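Local coordinates for protein sulfoquinovosidase (Escherichia coli, PDB 5AEG) that hydrolyses sulfoquinovosyl diacylglycerides and simpler sulfoquinovosides such as sulfoquinovosyl glycerol, releasing sulfoquinovose, which feeds sulfoglycolysis as a source of carbon and sulfur, at residues Glu134-Phe139 against Val487-Ser492; Arg588-His593 against Lys604-Leu609. All coordinates share one frame; numbering follows the deposited sequence.

Contact 1 of 2, residues Glu134-Phe139 against Val487-Ser492; sequences EQFSYF and VPAALS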
ATOM      1  N   GLU A 134       4.352  -0.289   1.883  1.00 18.35           N
ATOM      2  CA  GLU A 134       3.328   0.008   2.898  1.00 18.12           C
ATOM      3  C   GLU A 134       3.663  -0.818   4.128  1.00 17.74           C
ATOM      4  O   GLU A 134       3.486  -2.043   4.158  1.00 17.03           O
ATOM      5  CB  GLU A 134       1.927  -0.298   2.349  1.00 16.96           C
ATOM      6  CG  GLU A 134       0.754   0.199   3.262  1.00 17.51           C
ATOM      7  CD  GLU A 134      -0.568  -0.070   2.635  1.00 18.95           C
ATOM      8  OE1 GLU A 134      -0.559  -0.883   1.647  1.00 19.90           O
ATOM      9  OE2 GLU A 134      -1.561   0.603   2.979  1.00 16.66           O
ATOM     10  N   GLN A 135       4.116  -0.117   5.163  1.00 17.96           N
ATOM     11  CA  GLN A 135       4.534  -0.619   6.418  1.00 16.62           C
ATOM     12  C   GLN A 135       3.558  -0.204   7.523  1.00 18.55           C
ATOM     13  O   GLN A 135       3.174   0.943   7.621  1.00 16.94           O
ATOM     14  CB  GLN A 135       5.941  -0.150   6.715  1.00 17.35           C
ATOM     15  CG  GLN A 135       6.975  -0.743   5.723  1.00 18.16           C
ATOM     16  CD  GLN A 135       7.085  -2.270   5.827  1.00 16.94           C
ATOM     17  OE1 GLN A 135       6.801  -2.888   6.888  1.00 18.97           O
ATOM     18  NE2 GLN A 135       7.589  -2.880   4.778  1.00 18.41           N
ATOM     19  N   PHE A 136       3.095  -1.192   8.273  1.00 17.92           N
ATOM     20  CA  PHE A 136       2.009  -0.933   9.218  1.00 17.03           C
ATOM     21  C   PHE A 136       2.405  -0.860  10.688  1.00 19.84           C
ATOM     22  O   PHE A 136       1.601  -0.395  11.497  1.00 18.58           O
ATOM     23  CB  PHE A 136       0.948  -2.054   9.020  1.00 18.07           C
ATOM     24  CG  PHE A 136       0.155  -1.971   7.764  1.00 17.69           C
ATOM     25  CD1 PHE A 136       0.620  -2.597   6.603  1.00 17.72           C
ATOM     26  CD2 PHE A 136      -1.114  -1.390   7.744  1.00 19.76           C
ATOM     27  CE1 PHE A 136      -0.085  -2.562   5.438  1.00 17.35           C
ATOM     28  CE2 PHE A 136      -1.843  -1.389   6.603  1.00 16.66           C
ATOM     29  CZ  PHE A 136      -1.315  -1.963   5.439  1.00 16.87           C
ATOM     30  N   SER A 137       3.575  -1.386  11.091  1.00 16.48           N
ATOM     31  CA  SER A 137       4.057  -1.297  12.459  1.00 18.21           C
ATOM     32  C   SER A 137       5.170  -0.274  12.703  1.00 19.23           C
ATOM     33  O   SER A 137       5.383   0.175  13.843  1.00 19.90           O
ATOM     34  CB  SER A 137       4.601  -2.670  12.933  1.00 18.42           C
ATOM     35  OG  SER A 137       3.570  -3.660  12.962  1.00 19.85           O
ATOM     36  N   TYR A 138       5.894   0.079  11.651  1.00 18.23           N
ATOM     37  CA  TYR A 138       7.028   0.996  11.720  1.00 19.79           C
ATOM     38  C   TYR A 138       6.881   1.977  10.582  1.00 22.14           C
ATOM     39  O   TYR A 138       6.433   1.589   9.477  1.00 23.33           O
ATOM     40  CB  TYR A 138       8.361   0.240  11.593  1.00 20.14           C
ATOM     41  CG  TYR A 138       8.646  -0.563  12.841  1.00 21.75           C
ATOM     42  CD1 TYR A 138       9.031   0.066  14.021  1.00 27.00           C
ATOM     43  CD2 TYR A 138       8.421  -1.948  12.870  1.00 20.68           C
ATOM     44  CE1 TYR A 138       9.196  -0.677  15.216  1.00 31.49           C
ATOM     45  CE2 TYR A 138       8.631  -2.689  14.009  1.00 24.94           C
ATOM     46  CZ  TYR A 138       9.020  -2.075  15.170  1.00 30.27           C
ATOM     47  OH  TYR A 138       9.198  -2.877  16.264  1.00 33.11           O
ATOM     48  N   PHE A 139       7.238   3.254  10.830  1.00 18.65           N
ATOM     49  CA  PHE A 139       7.404   4.171   9.707  1.00 19.54           C
ATOM     50  C   PHE A 139       8.900   4.340   9.551  1.00 18.46           C
ATOM     51  O   PHE A 139       9.469   3.924   8.510  1.00 19.61           O
ATOM     52  CB  PHE A 139       6.637   5.504   9.945  1.00 20.49           C
ATOM     53  CG  PHE A 139       6.888   6.555   8.894  1.00 18.46           C
ATOM     54  CD1 PHE A 139       6.995   6.237   7.517  1.00 18.32           C
ATOM     55  CD2 PHE A 139       7.038   7.899   9.296  1.00 19.04           C
ATOM     56  CE1 PHE A 139       7.282   7.211   6.555  1.00 17.85           C
ATOM     57  CE2 PHE A 139       7.298   8.874   8.350  1.00 18.67           C
ATOM     58  CZ  PHE A 139       7.384   8.538   6.970  1.00 19.66           C
ATOM     59  N   VAL A 487      -1.944   4.871   9.822  1.00 16.42           N
ATOM     60  CA  VAL A 487      -1.078   6.041   9.652  1.00 17.94           C
ATOM     61  C   VAL A 487       0.362   5.746   9.174  1.00 18.02           C
ATOM     62  O   VAL A 487       0.759   6.271   8.167  1.00 17.13           O
ATOM     63  CB  VAL A 487      -1.080   6.961  10.880  1.00 19.69           C
ATOM     64  CG1 VAL A 487      -0.348   8.252  10.569  1.00 18.27           C
ATOM     65  CG2 VAL A 487      -2.526   7.311  11.280  1.00 19.83           C
ATOM     66  N   PRO A 488       1.107   4.817   9.810  1.00 17.69           N
ATOM     67  CA  PRO A 488       2.365   4.397   9.185  1.00 17.23           C
ATOM     68  C   PRO A 488       2.185   3.808   7.815  1.00 17.53           C
ATOM     69  O   PRO A 488       3.033   4.031   6.958  1.00 17.43           O
ATOM     70  CB  PRO A 488       2.999   3.417  10.175  1.00 20.23           C
ATOM     71  CG  PRO A 488       1.947   3.102  11.170  1.00 21.75           C
ATOM     72  CD  PRO A 488       0.917   4.232  11.124  1.00 17.54           C
ATOM     73  N   ALA A 489       1.046   3.153   7.542  1.00 16.40           N
ATOM     74  CA  ALA A 489       0.767   2.646   6.200  1.00 16.77           C
ATOM     75  C   ALA A 489       0.696   3.771   5.170  1.00 15.81           C
ATOM     76  O   ALA A 489       1.277   3.700   4.065  1.00 15.92           O
ATOM     77  CB  ALA A 489      -0.485   1.790   6.264  1.00 13.92           C
ATOM     78  N   ALA A 490      -0.020   4.851   5.493  1.00 15.49           N
ATOM     79  CA  ALA A 490      -0.075   6.003   4.601  1.00 16.23           C
ATOM     80  C   ALA A 490       1.312   6.669   4.386  1.00 16.47           C
ATOM     81  O   ALA A 490       1.659   7.039   3.278  1.00 18.66           O
ATOM     82  CB  ALA A 490      -0.988   7.056   5.156  1.00 16.78           C
ATOM     83  N   LEU A 491       2.043   6.827   5.470  1.00 17.98           N
ATOM     84  CA  LEU A 491       3.270   7.607   5.480  1.00 17.70           C
ATOM     85  C   LEU A 491       4.393   6.837   4.792  1.00 17.09           C
ATOM     86  O   LEU A 491       5.163   7.429   4.021  1.00 17.09           O
ATOM     87  CB  LEU A 491       3.719   7.968   6.843  1.00 19.04           C
ATOM     88  CG  LEU A 491       2.749   8.923   7.601  1.00 19.99           C
ATOM     89  CD1 LEU A 491       3.265   9.177   8.992  1.00 21.66           C
ATOM     90  CD2 LEU A 491       2.508  10.223   6.848  1.00 24.34           C
ATOM     91  N   SER A 492       4.501   5.550   5.083  1.00 16.41           N
ATOM     92  CA  SER A 492       5.453   4.683   4.369  1.00 17.07           C
ATOM     93  C   SER A 492       5.202   4.709   2.875  1.00 17.84           C
ATOM     94  O   SER A 492       6.131   4.887   2.043  1.00 20.61           O
ATOM     95  CB  SER A 492       5.378   3.273   4.955  1.00 18.61           C
ATOM     96  OG  SER A 492       4.073   2.736   4.853  1.00 16.85           O
TER
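Where the N-terminal galactose mutarotase-like domain of this family 31 hydrolase meets the TIM-barrel domain, the loop 134-139 wraps the flank of helix 486-495, and two phenylalanine rings grip that helix at separate points. The ring of Phe139 lies under Leu491, whose CB sits 3.6 Å from the Phe139 ring centroid and only 11° off the ring normal. With Phe139 CG anti to the backbone N (chi1 174°), the ring reaches across the helix surface, so that CE1 also comes to 3.3 Å from Leu491 O. An alanine in place of Phe139 would remove the ring and probably open a gap beside Leu491 CB and CD1, while the CB that meets Pro488 CB would stay. Ala489 CB lies over one face of the Phe136 ring, displaced toward the rim, in a CH-pi contact with CE2 3.5 Å away, while the extended chain of Glu134 passes along the same methyl, its CG 3.6 Å from Ala489 CB. Glu134 carries its carboxylate onward to His501, where OE2 is hydrogen-bonded. Between the aromatic contacts lies one nearly straight polar link: Gln135 N donates to Ser492 OG at 2.9 Å, with 174° at the hydrogen. Pro488 O and Ala489 O both lie within reach of the Ser492 hydroxyl, which accepts this loop N-H. The Phe136 side chain lies about 7 Å from a bound calcium ion and from the side chain of Asp472, the inferred proton donor, making this a domain interface of the GH31 architecture beside the active site.

Contact 2 of 2, residues Arg588-His593 against Lys604-Leu609; sequences RPLFLH and KYQYLL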
ATOM      1  N   ARG A 588       1.090  13.619   4.499  1.00 18.99           N
ATOM      2  CA  ARG A 588       2.513  13.856   4.531  1.00 20.42           C
ATOM      3  C   ARG A 588       3.160  13.659   5.883  1.00 18.71           C
ATOM      4  O   ARG A 588       2.632  14.125   6.943  1.00 23.22           O
ATOM      5  CB  ARG A 588       2.741  15.345   4.093  1.00 21.09           C
ATOM      6  CG  ARG A 588       2.184  15.640   2.725  1.00 22.07           C
ATOM      7  CD  ARG A 588       2.296  17.116   2.309  1.00 23.41           C
ATOM      8  NE  ARG A 588       1.496  17.411   1.148  1.00 20.73           N
ATOM      9  CZ  ARG A 588       1.366  18.628   0.594  1.00 23.77           C
ATOM     10  NH1 ARG A 588       2.017  19.687   1.089  1.00 25.35           N
ATOM     11  NH2 ARG A 588       0.568  18.824  -0.439  1.00 24.54           N
ATOM     12  N   PRO A 589       4.389  13.102   5.907  1.00 18.17           N
ATOM     13  CA  PRO A 589       5.201  13.050   7.089  1.00 18.67           C
ATOM     14  C   PRO A 589       5.523  14.513   7.495  1.00 18.58           C
ATOM     15  O   PRO A 589       5.709  15.316   6.587  1.00 21.09           O
ATOM     16  CB  PRO A 589       6.471  12.323   6.608  1.00 20.71           C
ATOM     17  CG  PRO A 589       6.022  11.547   5.407  1.00 20.57           C
ATOM     18  CD  PRO A 589       5.012  12.408   4.762  1.00 20.11           C
ATOM     19  N   LEU A 590       5.509  14.821   8.777  1.00 19.77           N
ATOM     20  CA  LEU A 590       5.722  16.248   9.219  1.00 21.78           C
ATOM     21  C   LEU A 590       7.116  16.798   8.742  1.00 23.85           C
ATOM     22  O   LEU A 590       7.247  18.009   8.461  1.00 28.00           O
ATOM     23  CB  LEU A 590       5.630  16.393  10.672  1.00 22.65           C
ATOM     24  CG  LEU A 590       4.231  16.743  11.236  1.00 23.25           C
ATOM     25  CD1 LEU A 590       3.148  15.669  11.023  1.00 21.39           C
ATOM     26  CD2 LEU A 590       4.301  17.109  12.688  1.00 22.07           C
ATOM     27  N   PHE A 591       8.086  15.907   8.569  1.00 22.93           N
ATOM     28  CA  PHE A 591       9.444  16.327   8.195  1.00 19.92           C
ATOM     29  C   PHE A 591       9.508  16.760   6.751  1.00 21.90           C
ATOM     30  O   PHE A 591      10.462  17.393   6.401  1.00 24.70           O
ATOM     31  CB  PHE A 591      10.500  15.308   8.607  1.00 20.39           C
ATOM     32  CG  PHE A 591      10.328  13.948   7.982  1.00 19.00           C
ATOM     33  CD1 PHE A 591      10.616  13.737   6.659  1.00 22.96           C
ATOM     34  CD2 PHE A 591       9.872  12.929   8.730  1.00 20.79           C
ATOM     35  CE1 PHE A 591      10.493  12.454   6.102  1.00 25.15           C
ATOM     36  CE2 PHE A 591       9.699  11.659   8.186  1.00 22.10           C
ATOM     37  CZ  PHE A 591      10.042  11.420   6.892  1.00 19.68           C
ATOM     38  N   LEU A 592       8.476  16.540   5.917  1.00 20.43           N
ATOM     39  CA  LEU A 592       8.463  17.125   4.604  1.00 20.74           C
ATOM     40  C   LEU A 592       8.446  18.681   4.679  1.00 23.93           C
ATOM     41  O   LEU A 592       8.971  19.355   3.745  1.00 23.44           O
ATOM     42  CB  LEU A 592       7.315  16.721   3.742  1.00 24.77           C
ATOM     43  CG  LEU A 592       7.170  15.261   3.298  1.00 28.43           C
ATOM     44  CD1 LEU A 592       6.159  15.108   2.195  1.00 27.02           C
ATOM     45  CD2 LEU A 592       8.486  14.640   2.964  1.00 27.93           C
ATOM     46  N   HIS A 593       7.824  19.206   5.730  1.00 24.43           N
ATOM     47  CA  HIS A 593       7.671  20.675   5.877  1.00 24.44           C
ATOM     48  C   HIS A 593       8.375  21.252   7.057  1.00 24.21           C
ATOM     49  O   HIS A 593       8.405  22.467   7.151  1.00 25.56           O
ATOM     50  CB  HIS A 593       6.202  21.087   5.852  1.00 25.10           C
ATOM     51  CG  HIS A 593       5.535  20.774   4.591  1.00 25.18           C
ATOM     52  ND1 HIS A 593       5.938  21.320   3.372  1.00 25.45           N
ATOM     53  CD2 HIS A 593       4.520  19.902   4.304  1.00 24.15           C
ATOM     54  CE1 HIS A 593       5.177  20.828   2.409  1.00 27.11           C
ATOM     55  NE2 HIS A 593       4.303  19.976   2.955  1.00 24.40           N
ATOM     56  N   LYS A 604       4.947   8.499  14.228  1.00 21.11           N
ATOM     57  CA  LYS A 604       4.265   7.376  13.463  1.00 23.47           C
ATOM     58  C   LYS A 604       2.771   7.586  13.253  1.00 20.91           C
ATOM     59  O   LYS A 604       2.199   7.035  12.295  1.00 18.44           O
ATOM     60  CB  LYS A 604       4.426   6.041  14.293  1.00 23.69           C
ATOM     61  CG  LYS A 604       5.841   5.713  14.555  1.00 33.71           C
ATOM     62  CD  LYS A 604       6.034   4.530  15.545  1.00 34.30           C
ATOM     63  CE  LYS A 604       5.549   3.300  14.869  1.00 29.80           C
ATOM     64  NZ  LYS A 604       6.169   2.140  15.578  1.00 28.92           N
ATOM     65  N   TYR A 605       2.109   8.292  14.190  1.00 20.60           N
ATOM     66  CA  TYR A 605       0.614   8.295  14.312  1.00 20.65           C
ATOM     67  C   TYR A 605      -0.014   9.715  14.085  1.00 20.90           C
ATOM     68  O   TYR A 605      -1.150   9.955  14.450  1.00 22.25           O
ATOM     69  CB  TYR A 605       0.207   7.640  15.631  1.00 20.56           C
ATOM     70  CG  TYR A 605       0.722   6.211  15.737  1.00 18.85           C
ATOM     71  CD1 TYR A 605       0.314   5.228  14.801  1.00 19.09           C
ATOM     72  CD2 TYR A 605       1.611   5.826  16.740  1.00 23.05           C
ATOM     73  CE1 TYR A 605       0.803   3.934  14.854  1.00 17.75           C
ATOM     74  CE2 TYR A 605       2.078   4.516  16.825  1.00 21.02           C
ATOM     75  CZ  TYR A 605       1.676   3.581  15.875  1.00 20.43           C
ATOM     76  OH  TYR A 605       2.200   2.286  15.936  1.00 20.51           O
ATOM     77  N   GLN A 606       0.736  10.599  13.425  1.00 17.83           N
ATOM     78  CA  GLN A 606       0.235  11.860  12.954  1.00 19.42           C
ATOM     79  C   GLN A 606       0.877  12.257  11.673  1.00 18.94           C
ATOM     80  O   GLN A 606       1.918  11.737  11.270  1.00 19.65           O
ATOM     81  CB  GLN A 606       0.451  12.932  14.062  1.00 20.01           C
ATOM     82  CG  GLN A 606       1.834  13.148  14.474  1.00 19.26           C
ATOM     83  CD  GLN A 606       1.961  14.320  15.462  1.00 19.31           C
ATOM     84  OE1 GLN A 606       1.817  14.137  16.692  1.00 19.95           O
ATOM     85  NE2 GLN A 606       2.083  15.516  14.934  1.00 21.23           N
ATOM     86  N   TYR A 607       0.172  13.169  10.977  1.00 17.81           N
ATOM     87  CA  TYR A 607       0.450  13.527   9.648  1.00 18.47           C
ATOM     88  C   TYR A 607      -0.032  14.892   9.327  1.00 20.26           C
ATOM     89  O   TYR A 607      -0.813  15.461  10.071  1.00 18.75           O
ATOM     90  CB  TYR A 607      -0.111  12.529   8.592  1.00 19.37           C
ATOM     91  CG  TYR A 607      -1.600  12.386   8.590  1.00 17.86           C
ATOM     92  CD1 TYR A 607      -2.264  11.551   9.547  1.00 20.43           C
ATOM     93  CD2 TYR A 607      -2.383  13.027   7.658  1.00 20.00           C
ATOM     94  CE1 TYR A 607      -3.660  11.407   9.548  1.00 18.18           C
ATOM     95  CE2 TYR A 607      -3.790  12.897   7.669  1.00 18.56           C
ATOM     96  CZ  TYR A 607      -4.416  12.074   8.606  1.00 17.83           C
ATOM     97  OH  TYR A 607      -5.790  11.958   8.526  1.00 19.24           O
ATOM     98  N   LEU A 608       0.478  15.414   8.218  1.00 17.86           N
ATOM     99  CA  LEU A 608      -0.065  16.638   7.619  1.00 20.44           C
ATOM    100  C   LEU A 608      -0.981  16.248   6.427  1.00 19.81           C
ATOM    101  O   LEU A 608      -0.632  15.395   5.598  1.00 20.35           O
ATOM    102  CB  LEU A 608       1.059  17.531   7.133  1.00 20.27           C
ATOM    103  CG  LEU A 608       2.019  18.075   8.158  1.00 18.99           C
ATOM    104  CD1 LEU A 608       3.270  18.726   7.498  1.00 22.21           C
ATOM    105  CD2 LEU A 608       1.378  18.992   9.151  1.00 22.26           C
ATOM    106  N   LEU A 609      -2.145  16.843   6.373  1.00 18.51           N
ATOM    107  CA  LEU A 609      -3.080  16.738   5.236  1.00 19.28           C
ATOM    108  C   LEU A 609      -2.838  17.965   4.401  1.00 21.32           C
ATOM    109  O   LEU A 609      -3.213  19.054   4.797  1.00 19.99           O
ATOM    110  CB  LEU A 609      -4.523  16.655   5.699  1.00 18.87           C
ATOM    111  CG  LEU A 609      -5.641  16.408   4.683  1.00 19.69           C
ATOM    112  CD1 LEU A 609      -5.519  15.007   4.019  1.00 20.98           C
ATOM    113  CD2 LEU A 609      -7.011  16.546   5.329  1.00 20.05           C
TER
HETATM  114  O   HOH W   1       4.658  12.653  10.489  1.00 20.50           O
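Leu608 has CG anti to its carbonyl carbon (chi1 -63°), and His593 has the same arrangement about its first torsion (chi1 -62°); together they bring Leu608 CD1 to the edge of the imidazole, in its plane, 3.6 Å from His593 CD2. Leu590 comes in across Leu608 at about a right angle, its CD1 3.9 Å from Leu608 CG, and its other methyl, CD2, meets the amide of Gln606 at NE2. That amide is held by Tyr629 O. Beneath these side chains, Arg588 and Leu608 form an antiparallel hydrogen-bonded pair at the end of the C-terminal domain's β-sheet: Arg588 N donates to Leu608 O at 2.7 Å, and Leu608 N returns a nearly straight bond to Arg588 O at 2.8 Å. The side chains of the pair share one face of the sheet, Arg588 CB lying 4.1 Å from Leu608 CB. Past Pro589 the chain turns away from the strand, and a water spans the divergence, accepting from Leu590 N and donating to Gln606 O. The extended Arg588 chain runs out to its guanidinium, where NH1 donates to His593 NE2 at 3.0 Å, from 20° out of the imidazole plane, which would restrain the turn of that ring, and NE is hydrogen-bonded to Pro585 O.

The two contacts illustrate how a multidomain glycosidase is joined by a chain that returns to the same region. Contact 1 closes before contact 2 opens, and their centres lie 12 Å apart. Contact 1 pairs the N-terminal domain with the barrel through helix 486-495; contact 2 is local to the C-terminal domain, joining edge strand 587-588 to strand 607-609. They touch directly: Lys604 NZ reaches Ser137 O at 2.7 Å, a probable hydrogen bond, while Lys604 O packs against Val487 and Pro488, and Leu491 CD2 meets Pro589 N. Thus helix 486-495 receives the N-terminal loop and the C-terminal segments alike, so that all three domains meet around it.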